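PDB 6C46: dTDP-4-dehydrorhamnose 3,5-epimerase from Elizabethkingia anophelis NUHP1, which probably catalyses the epimerisation of dTDP-4-dehydro-6-deoxy-D-glucose at carbons 3 and 5 of the sugar, giving dTDP-4-dehydro-L-rhamnose for dTDP-L-rhamnose biosynthesis. Local coordinates for residues K41-L46 / Q118-R123; Y35-E40 / L81-E86. One frame throughout, in Å; residues are numbered along the deposited sequence.

Contact 1. Residues K41-L46 / Q118-R123; sequences KKFEEL and QFYVPR. With CA (calcium ion), chain F.
OE2 of E44, on the residue after F43, whose ring meets Y120, is gripped twice: the calcium ion lies 2.4 Å from OE2, and the backbone N-H of G51 gives the same oxygen a hydrogen bond. E44 OE1 also binds the metal, making the carboxylate bidentate, and three waters with OE2 of E40 bring the coordinating oxygens to six. Glutamate suits this place because its chain, straight beyond CG, carries a charged pair of oxygens clear of the helix to a hard cation.

F43, the residue before it, faces the protein interior instead and carries the contact. Its CZ points down onto the ring of Y120, standing 3.6 Å above the plane over the centre, so that CZ is nearly equidistant from the tyrosine's ring carbons (3.9 Å to CD1). The centroids are 5.0 Å apart and the planes meet at 63°, a T-shaped stack tilted from the perpendicular, with the phenylalanine as edge and the tyrosine as face. In both residues CG lies anti to the backbone N (chi1 180° for F43, 172° for Y120), which extends the rings toward each other. CA of F43 and CA of Y120 are 10.4 Å apart; two aromatic side chains are long enough to meet across this separation and apolar enough for a buried place, with the edge C-H of F43 facing the pi cloud of Y120. On the opposite face of Y120, N of P122 lies 4.0 Å above the plane, toward the rim.

Helix 40-47 thus leans by one residue on strand 118-121, which runs between strands 20-23 and 80-86 in the six-stranded antiparallel sheet of this cupin-type fold. Y120 also touches L81, A79 and L49, while F119 packs on strands 88-95 and 106-112 of the other sheet.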
ATOM      1  N   LYS A  41       3.780  14.552  -0.952  1.00 13.33           N
ATOM      2  CA  LYS A  41       4.317  15.879  -1.210  1.00 19.72           C
ATOM      3  C   LYS A  41       4.784  15.995  -2.650  1.00 19.21           C
ATOM      4  O   LYS A  41       4.467  16.971  -3.344  1.00 17.12           O
ATOM      5  CB  LYS A  41       5.466  16.175  -0.247  1.00 17.84           C
ATOM      6  CG  LYS A  41       6.118  17.530  -0.442  1.00 19.39           C
ATOM      7  CD  LYS A  41       7.269  17.766   0.553  1.00 27.71           C
ATOM      8  CE  LYS A  41       6.740  17.897   1.984  1.00 41.76           C
ATOM      9  NZ  LYS A  41       7.812  18.086   3.022  1.00 51.33           N
ATOM     10  N   LYS A  42       5.509  14.981  -3.129  1.00 12.91           N
ATOM     11  CA  LYS A  42       6.000  15.029  -4.505  1.00 15.36           C
ATOM     12  C   LYS A  42       4.854  15.016  -5.487  1.00 19.61           C
ATOM     13  O   LYS A  42       4.865  15.754  -6.481  1.00 16.68           O
ATOM     14  CB  LYS A  42       6.935  13.851  -4.772  1.00 17.53           C
ATOM     15  CG  LYS A  42       8.253  13.952  -3.963  1.00 16.13           C
ATOM     16  CD  LYS A  42       9.142  12.719  -4.133  1.00 20.65           C
ATOM     17  CE  LYS A  42      10.472  12.900  -3.368  1.00 25.10           C
ATOM     18  NZ  LYS A  42      11.216  11.639  -3.488  1.00 26.71           N
ATOM     19  N   PHE A  43       3.862  14.164  -5.230  1.00 15.74           N
ATOM     20  CA  PHE A  43       2.734  14.058  -6.131  1.00 12.93           C
ATOM     21  C   PHE A  43       1.972  15.371  -6.195  1.00 15.57           C
ATOM     22  O   PHE A  43       1.623  15.848  -7.286  1.00 17.22           O
ATOM     23  CB  PHE A  43       1.824  12.924  -5.675  1.00 13.29           C
ATOM     24  CG  PHE A  43       0.626  12.745  -6.541  1.00 15.20           C
ATOM     25  CD1 PHE A  43       0.711  12.015  -7.709  1.00 14.97           C
ATOM     26  CD2 PHE A  43      -0.594  13.302  -6.172  1.00 13.97           C
ATOM     27  CE1 PHE A  43      -0.408  11.832  -8.516  1.00 22.77           C
ATOM     28  CE2 PHE A  43      -1.718  13.133  -6.962  1.00 18.75           C
ATOM     29  CZ  PHE A  43      -1.629  12.392  -8.135  1.00 21.04           C
ATOM     30  N   GLU A  44       1.696  15.971  -5.031  1.00 15.25           N
ATOM     31  CA  GLU A  44       0.947  17.232  -5.017  1.00 12.96           C
ATOM     32  C   GLU A  44       1.748  18.363  -5.664  1.00 19.08           C
ATOM     33  O   GLU A  44       1.176  19.196  -6.377  1.00 19.37           O
ATOM     34  CB  GLU A  44       0.544  17.582  -3.578  1.00 12.60           C
ATOM     35  CG  GLU A  44      -0.500  16.589  -3.075  1.00 12.08           C
ATOM     36  CD  GLU A  44      -0.965  16.850  -1.637  1.00 12.60           C
ATOM     37  OE1 GLU A  44      -0.290  17.573  -0.867  1.00 18.46           O
ATOM     38  OE2 GLU A  44      -2.046  16.349  -1.309  1.00 16.69           O
ATOM     39  N   GLU A  45       3.071  18.396  -5.439  1.00 17.70           N
ATOM     40  CA  GLU A  45       3.926  19.389  -6.097  0.52 23.09           C
ATOM     41  C   GLU A  45       3.832  19.277  -7.616  1.00 25.70           C
ATOM     42  O   GLU A  45       3.797  20.286  -8.326  1.00 24.82           O
ATOM     43  CB  GLU A  45       5.388  19.229  -5.650  0.52 24.33           C
ATOM     44  CG  GLU A  45       5.699  19.734  -4.236  0.52 25.70           C
ATOM     45  CD  GLU A  45       7.098  19.368  -3.700  0.52 30.98           C
ATOM     46  OE1 GLU A  45       7.730  18.365  -4.142  0.52 28.17           O
ATOM     47  OE2 GLU A  45       7.564  20.103  -2.804  0.52 27.81           O
ATOM     48  N   LEU A  46       3.806  18.054  -8.134  1.00 20.15           N
ATOM     49  CA  LEU A  46       3.804  17.869  -9.585  1.00 20.01           C
ATOM     50  C   LEU A  46       2.443  18.133 -10.204  1.00 22.91           C
ATOM     51  O   LEU A  46       2.364  18.565 -11.358  1.00 23.63           O
ATOM     52  CB  LEU A  46       4.242  16.442  -9.934  1.00 15.60           C
ATOM     53  CG  LEU A  46       5.747  16.158  -9.843  1.00 19.77           C
ATOM     54  CD1 LEU A  46       5.961  14.642  -9.854  1.00 17.14           C
ATOM     55  CD2 LEU A  46       6.470  16.812 -11.036  1.00 21.12           C
ATOM     56  N   GLN A 118       2.083   2.031 -11.103  1.00 14.15           N
ATOM     57  CA  GLN A 118       0.833   2.464 -10.502  1.00 12.65           C
ATOM     58  C   GLN A 118       0.107   3.377 -11.478  1.00 16.24           C
ATOM     59  O   GLN A 118       0.731   4.097 -12.260  1.00 13.52           O
ATOM     60  CB  GLN A 118       1.061   3.227  -9.212  1.00 12.52           C
ATOM     61  CG  GLN A 118       1.801   2.432  -8.143  1.00 19.32           C
ATOM     62  CD  GLN A 118       2.294   3.385  -7.094  1.00 23.10           C
ATOM     63  OE1 GLN A 118       1.581   3.678  -6.148  1.00 18.10           O
ATOM     64  NE2 GLN A 118       3.497   3.939  -7.302  1.00 18.47           N
ATOM     65  N   PHE A 119      -1.213   3.398 -11.362  1.00 15.84           N
ATOM     66  CA  PHE A 119      -2.080   4.119 -12.288  1.00 12.09           C
ATOM     67  C   PHE A 119      -2.950   5.026 -11.430  1.00 11.48           C
ATOM     68  O   PHE A 119      -3.627   4.545 -10.511  1.00 15.64           O
ATOM     69  CB  PHE A 119      -2.910   3.107 -13.089  1.00 16.48           C
ATOM     70  CG  PHE A 119      -3.733   3.689 -14.223  1.00 16.80           C
ATOM     71  CD1 PHE A 119      -4.943   3.095 -14.571  1.00 19.03           C
ATOM     72  CD2 PHE A 119      -3.281   4.749 -14.976  1.00 23.48           C
ATOM     73  CE1 PHE A 119      -5.704   3.580 -15.651  1.00 24.74           C
ATOM     74  CE2 PHE A 119      -4.029   5.240 -16.038  1.00 24.55           C
ATOM     75  CZ  PHE A 119      -5.251   4.656 -16.373  1.00 23.43           C
ATOM     76  N   TYR A 120      -2.873   6.335 -11.666  1.00 13.48           N
ATOM     77  CA  TYR A 120      -3.656   7.309 -10.901  1.00 14.26           C
ATOM     78  C   TYR A 120      -4.881   7.701 -11.717  1.00 15.67           C
ATOM     79  O   TYR A 120      -4.745   8.273 -12.798  1.00 14.94           O
ATOM     80  CB  TYR A 120      -2.852   8.569 -10.553  1.00 11.63           C
ATOM     81  CG  TYR A 120      -3.736   9.652  -9.936  1.00 14.77           C
ATOM     82  CD1 TYR A 120      -4.176   9.544  -8.618  1.00 18.93           C
ATOM     83  CD2 TYR A 120      -4.167  10.761 -10.683  1.00 15.40           C
ATOM     84  CE1 TYR A 120      -5.005  10.509  -8.054  1.00 15.84           C
ATOM     85  CE2 TYR A 120      -5.015  11.743 -10.122  1.00 12.57           C
ATOM     86  CZ  TYR A 120      -5.415  11.604  -8.806  1.00 14.61           C
ATOM     87  OH  TYR A 120      -6.243  12.533  -8.213  1.00 19.13           O
ATOM     88  N   VAL A 121      -6.065   7.408 -11.187  1.00 14.96           N
ATOM     89  CA  VAL A 121      -7.366   7.616 -11.812  1.00 16.24           C
ATOM     90  C   VAL A 121      -8.068   8.736 -11.038  1.00 15.06           C
ATOM     91  O   VAL A 121      -8.468   8.527  -9.876  1.00 18.16           O
ATOM     92  CB  VAL A 121      -8.213   6.333 -11.775  1.00 18.01           C
ATOM     93  CG1 VAL A 121      -9.512   6.548 -12.505  1.00 17.74           C
ATOM     94  CG2 VAL A 121      -7.450   5.133 -12.367  1.00 18.85           C
ATOM     95  N   PRO A 122      -8.240   9.915 -11.616  1.00 17.52           N
ATOM     96  CA  PRO A 122      -8.822  11.045 -10.864  1.00 16.26           C
ATOM     97  C   PRO A 122     -10.276  10.805 -10.474  1.00 15.71           C
ATOM     98  O   PRO A 122     -10.967   9.956 -11.033  1.00 14.44           O
ATOM     99  CB  PRO A 122      -8.737  12.220 -11.857  1.00 15.83           C
ATOM    100  CG  PRO A 122      -7.704  11.777 -12.914  1.00 16.56           C
ATOM    101  CD  PRO A 122      -7.814  10.283 -12.985  1.00 13.53           C
ATOM    102  N   ARG A 123     -10.757  11.617  -9.521  1.00 13.61           N
ATOM    103  CA  ARG A 123     -12.187  11.746  -9.306  1.00 17.09           C
ATOM    104  C   ARG A 123     -12.873  12.153 -10.606  1.00 17.78           C
ATOM    105  O   ARG A 123     -12.328  12.944 -11.377  1.00 12.07           O
ATOM    106  CB  ARG A 123     -12.481  12.808  -8.250  1.00 15.32           C
ATOM    107  CG  ARG A 123     -11.972  12.438  -6.837  1.00 12.88           C
ATOM    108  CD  ARG A 123     -12.471  13.432  -5.793  1.00 16.18           C
ATOM    109  NE  ARG A 123     -11.950  13.075  -4.466  1.00 15.53           N
ATOM    110  CZ  ARG A 123     -12.366  13.641  -3.343  1.00 23.11           C
ATOM    111  NH1 ARG A 123     -13.313  14.582  -3.399  1.00 18.36           N
ATOM    112  NH2 ARG A 123     -11.845  13.264  -2.167  1.00 16.10           N
TER
HETATM  113 CA    CA F 200      -1.920  17.004   1.013  1.00 18.75          CA
HETATM  114  O   HOH W   1      -2.234  19.372   0.871  1.00 20.48           O
HETATM  115  O   HOH W   2      -0.031  17.685   2.312  1.00 22.32           O
HETATM  116  O   HOH W   3      -4.331  16.844   0.577  1.00 24.08           O

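Contact 2. Residues Y35-E40 / L81-E86; sequences YEKYNE and LVSCLE. With CA (calcium ion), chain F.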
ATOM      1  N   TYR A  35      12.473   0.888  -3.309  1.00 17.41           N
ATOM      2  CA  TYR A  35      11.989   2.075  -3.998  1.00 18.94           C
ATOM      3  C   TYR A  35      10.925   2.759  -3.162  1.00 25.14           C
ATOM      4  O   TYR A  35      10.273   2.137  -2.311  1.00 21.72           O
ATOM      5  CB  TYR A  35      11.439   1.782  -5.406  1.00 16.33           C
ATOM      6  CG  TYR A  35      10.221   0.880  -5.525  1.00 19.22           C
ATOM      7  CD1 TYR A  35       8.966   1.422  -5.780  1.00 14.31           C
ATOM      8  CD2 TYR A  35      10.339  -0.521  -5.480  1.00 19.54           C
ATOM      9  CE1 TYR A  35       7.840   0.602  -5.951  1.00 21.79           C
ATOM     10  CE2 TYR A  35       9.211  -1.352  -5.654  1.00 14.93           C
ATOM     11  CZ  TYR A  35       7.975  -0.778  -5.871  1.00 17.28           C
ATOM     12  OH  TYR A  35       6.866  -1.576  -6.049  1.00 19.63           O
ATOM     13  N   GLU A  36      10.805   4.065  -3.391  1.00 18.94           N
ATOM     14  CA  GLU A  36       9.727   4.872  -2.842  1.00 17.88           C
ATOM     15  C   GLU A  36       8.531   4.713  -3.767  1.00 17.11           C
ATOM     16  O   GLU A  36       8.541   5.199  -4.897  1.00 16.58           O
ATOM     17  CB  GLU A  36      10.149   6.338  -2.723  1.00 20.21           C
ATOM     18  CG  GLU A  36       9.061   7.240  -2.101  1.00 20.23           C
ATOM     19  CD  GLU A  36       9.464   8.708  -2.066  1.00 27.74           C
ATOM     20  OE1 GLU A  36       9.645   9.316  -3.144  1.00 23.10           O
ATOM     21  OE2 GLU A  36       9.606   9.243  -0.948  1.00 24.27           O
ATOM     22  N   LYS A  37       7.511   4.001  -3.309  1.00 13.77           N
ATOM     23  CA  LYS A  37       6.369   3.748  -4.169  1.00 11.61           C
ATOM     24  C   LYS A  37       5.530   5.000  -4.358  1.00 17.26           C
ATOM     25  O   LYS A  37       5.078   5.281  -5.466  1.00 16.15           O
ATOM     26  CB  LYS A  37       5.516   2.636  -3.560  1.00 17.01           C
ATOM     27  CG  LYS A  37       4.313   2.267  -4.394  1.00 14.22           C
ATOM     28  CD  LYS A  37       3.762   0.889  -3.907  1.00 23.57           C
ATOM     29  CE  LYS A  37       2.435   0.550  -4.605  1.00 28.85           C
ATOM     30  NZ  LYS A  37       1.979  -0.859  -4.331  1.00 29.61           N
ATOM     31  N   TYR A  38       5.302   5.762  -3.289  1.00 13.48           N
ATOM     32  CA  TYR A  38       4.421   6.917  -3.397  1.00 17.48           C
ATOM     33  C   TYR A  38       4.863   7.940  -2.370  1.00 17.53           C
ATOM     34  O   TYR A  38       5.322   7.584  -1.281  1.00 15.76           O
ATOM     35  CB  TYR A  38       2.941   6.540  -3.160  1.00 16.72           C
ATOM     36  CG  TYR A  38       2.041   7.760  -3.173  1.00 15.77           C
ATOM     37  CD1 TYR A  38       1.776   8.430  -4.362  1.00 15.98           C
ATOM     38  CD2 TYR A  38       1.502   8.266  -1.991  1.00 18.68           C
ATOM     39  CE1 TYR A  38       0.980   9.554  -4.388  1.00 18.27           C
ATOM     40  CE2 TYR A  38       0.691   9.414  -2.006  1.00 13.76           C
ATOM     41  CZ  TYR A  38       0.440  10.039  -3.220  1.00 14.97           C
ATOM     42  OH  TYR A  38      -0.346  11.170  -3.292  1.00 14.47           O
ATOM     43  N   ASN A  39       4.692   9.214  -2.715  1.00 14.68           N
ATOM     44  CA  ASN A  39       5.064  10.303  -1.816  1.00 13.60           C
ATOM     45  C   ASN A  39       4.059  11.425  -2.052  1.00 17.56           C
ATOM     46  O   ASN A  39       3.997  11.964  -3.150  1.00 11.69           O
ATOM     47  CB  ASN A  39       6.517  10.760  -2.082  1.00 14.61           C
ATOM     48  CG  ASN A  39       6.939  11.927  -1.200  1.00 16.60           C
ATOM     49  OD1 ASN A  39       6.224  12.925  -1.118  1.00 17.61           O
ATOM     50  ND2 ASN A  39       8.112  11.812  -0.532  1.00 16.97           N
ATOM     51  N   GLU A  40       3.273  11.764  -1.034  1.00 15.47           N
ATOM     52  CA  GLU A  40       2.186  12.717  -1.225  1.00 15.88           C
ATOM     53  C   GLU A  40       2.707  14.102  -1.606  1.00 14.30           C
ATOM     54  O   GLU A  40       2.125  14.774  -2.462  1.00 14.93           O
ATOM     55  CB  GLU A  40       1.343  12.783   0.051  1.00 14.63           C
ATOM     56  CG  GLU A  40       0.254  13.858  -0.026  1.00 17.86           C
ATOM     57  CD  GLU A  40      -0.672  13.819   1.175  1.00 22.42           C
ATOM     58  OE1 GLU A  40      -0.872  12.715   1.753  1.00 18.37           O
ATOM     59  OE2 GLU A  40      -1.251  14.873   1.499  1.00 18.59           O
ATOM     60  N   LEU A  81      -5.514   5.179  -6.767  1.00 14.51           N
ATOM     61  CA  LEU A  81      -4.132   4.879  -7.137  1.00 13.36           C
ATOM     62  C   LEU A  81      -4.008   3.370  -7.087  1.00 18.52           C
ATOM     63  O   LEU A  81      -4.076   2.779  -6.005  1.00 16.34           O
ATOM     64  CB  LEU A  81      -3.145   5.538  -6.178  1.00 13.21           C
ATOM     65  CG  LEU A  81      -1.671   5.371  -6.531  1.00 15.70           C
ATOM     66  CD1 LEU A  81      -1.339   6.006  -7.879  1.00 12.97           C
ATOM     67  CD2 LEU A  81      -0.859   6.008  -5.403  1.00 25.24           C
ATOM     68  N   VAL A  82      -3.863   2.742  -8.245  1.00 12.37           N
ATOM     69  CA  VAL A  82      -4.037   1.303  -8.315  1.00 12.31           C
ATOM     70  C   VAL A  82      -2.755   0.643  -8.793  1.00 17.46           C
ATOM     71  O   VAL A  82      -1.961   1.229  -9.539  1.00 17.74           O
ATOM     72  CB  VAL A  82      -5.239   0.937  -9.225  1.00 18.77           C
ATOM     73  CG1 VAL A  82      -6.503   1.636  -8.752  1.00 16.27           C
ATOM     74  CG2 VAL A  82      -4.989   1.365 -10.646  1.00 17.12           C
ATOM     75  N   SER A  83      -2.543  -0.589  -8.337  1.00 15.77           N
ATOM     76  CA  SER A  83      -1.390  -1.360  -8.780  1.00 20.94           C
ATOM     77  C   SER A  83      -1.691  -2.829  -8.563  1.00 21.83           C
ATOM     78  O   SER A  83      -2.688  -3.201  -7.948  1.00 15.64           O
ATOM     79  CB  SER A  83      -0.106  -0.946  -8.046  1.00 18.91           C
ATOM     80  OG  SER A  83      -0.243  -1.114  -6.632  1.00 19.97           O
ATOM     81  N   CYS A  84      -0.808  -3.667  -9.088  1.00 17.05           N
ATOM     82  CA  CYS A  84      -0.976  -5.107  -9.007  1.00 16.59           C
ATOM     83  C   CYS A  84       0.183  -5.661  -8.193  1.00 19.23           C
ATOM     84  O   CYS A  84       1.344  -5.457  -8.556  1.00 16.56           O
ATOM     85  CB  CYS A  84      -1.031  -5.712 -10.411  1.00 14.60           C
ATOM     86  SG  CYS A  84      -1.117  -7.476 -10.404  1.00 20.36           S
ATOM     87  N   LEU A  85      -0.131  -6.292  -7.058  1.00 18.10           N
ATOM     88  CA  LEU A  85       0.886  -6.825  -6.163  1.00 17.98           C
ATOM     89  C   LEU A  85       1.310  -8.246  -6.502  1.00 18.44           C
ATOM     90  O   LEU A  85       2.357  -8.698  -6.021  1.00 18.51           O
ATOM     91  CB  LEU A  85       0.377  -6.818  -4.713  1.00 17.71           C
ATOM     92  CG  LEU A  85      -0.145  -5.458  -4.241  1.00 21.98           C
ATOM     93  CD1 LEU A  85      -0.561  -5.533  -2.762  1.00 21.92           C
ATOM     94  CD2 LEU A  85       0.900  -4.389  -4.460  1.00 19.38           C
ATOM     95  N   GLU A  86       0.496  -8.991  -7.237  1.00 18.05           N
ATOM     96  CA  GLU A  86       0.858 -10.344  -7.659  0.61 21.82           C
ATOM     97  C   GLU A  86       0.131 -10.614  -8.970  1.00 23.09           C
ATOM     98  O   GLU A  86      -1.047 -10.275  -9.087  1.00 20.95           O
ATOM     99  CB  GLU A  86       0.473 -11.391  -6.596  0.61 23.88           C
ATOM    100  CG  GLU A  86       0.901 -12.826  -6.930  0.61 22.12           C
ATOM    101  CD  GLU A  86       0.307 -13.884  -5.992  0.61 35.85           C
ATOM    102  OE1 GLU A  86      -0.425 -13.525  -5.036  0.61 33.86           O
ATOM    103  OE2 GLU A  86       0.568 -15.087  -6.224  0.61 39.39           O
TER
HETATM  104 CA    CA F 200      -1.920  17.004   1.013  1.00 18.75          CA
HETATM  105  O   HOH W   1      -2.234  19.372   0.871  1.00 20.48           O
HETATM  106  O   HOH W   2      -0.031  17.685   2.312  1.00 22.32           O
HETATM  107  O   HOH W   3      -4.331  16.844   0.577  1.00 24.08           O
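Y38 overlaps the CD2 methyl of L81 obliquely, in an off-centre CH-pi contact: this methyl is 4.2 Å from the ring centroid, 30° off the normal, and comes nearest to CD1 of Y38, at 3.7 Å. A branched aliphatic suits the site, since a methyl can settle against a ring without asking for a polar partner. The tyrosine hydroxyl has one of its own, the carbonyl oxygen of G51.

K37 reaches the same strand further along. Its chain is extended, with CG anti to the backbone N, and brings NZ to 3.2 Å from OG of S83, to which it donates a hydrogen bond; CD2 of L85 lies 3.7 Å from that same NZ. The long lysine chain suits a reach across to the neighbouring sheet, where the small hydroxyl of S83 can accept its N-H. Adjacent residues of a regular strand point to opposite faces, yet K37 and Y38 both turn toward 81-86; helical backbone angles at K37 break the extended run and make this possible.

N39 gives ND2 to OE2 of E36 at 3.0 Å, almost straight at 174°; the acceptor lies in the amide plane, but the donor stands well above the carboxylate plane. N39 is also the N-cap of the following helix, a task for which a short amide is well fitted. E40, in the first turn, binds calcium through OE2 (2.3 Å).

Strand 32-39 packs here against strand 80-86 of the six-stranded antiparallel sheet of the cupin fold. It also forms an antiparallel ladder with a strand of the second subunit, whose H52 hydrogen-bonds OE1 of E40. The contact therefore divides its chemistry: an apolar Y38-L81 patch beside a single lysine-to-hydroxyl bond, which gives the buried S83 hydroxyl a charged donor.

Contacts 1 and 2 have centres 11 Å apart, and in them strand 32-39 and helix 40-47 pack against neighbouring strands of the six-stranded sheet. Strand 32-39 passes directly into helix 40-47, while their partners are 80-86 and 118-121. Along the chain the segments come as 35-40, 41-46, 81-86 and 118-123, so the two connections cross. NE2 of Q118 probably hydrogen-bonds O of K37 at 2.8 Å, and NZ of K42 forms a salt bridge with OE1 of E36. The calcium ion is bound by E40 of contact 2 and E44 of contact 1, one turn apart at the start of the helix, close to the second subunit, into which strand 32-39 continues its sheet.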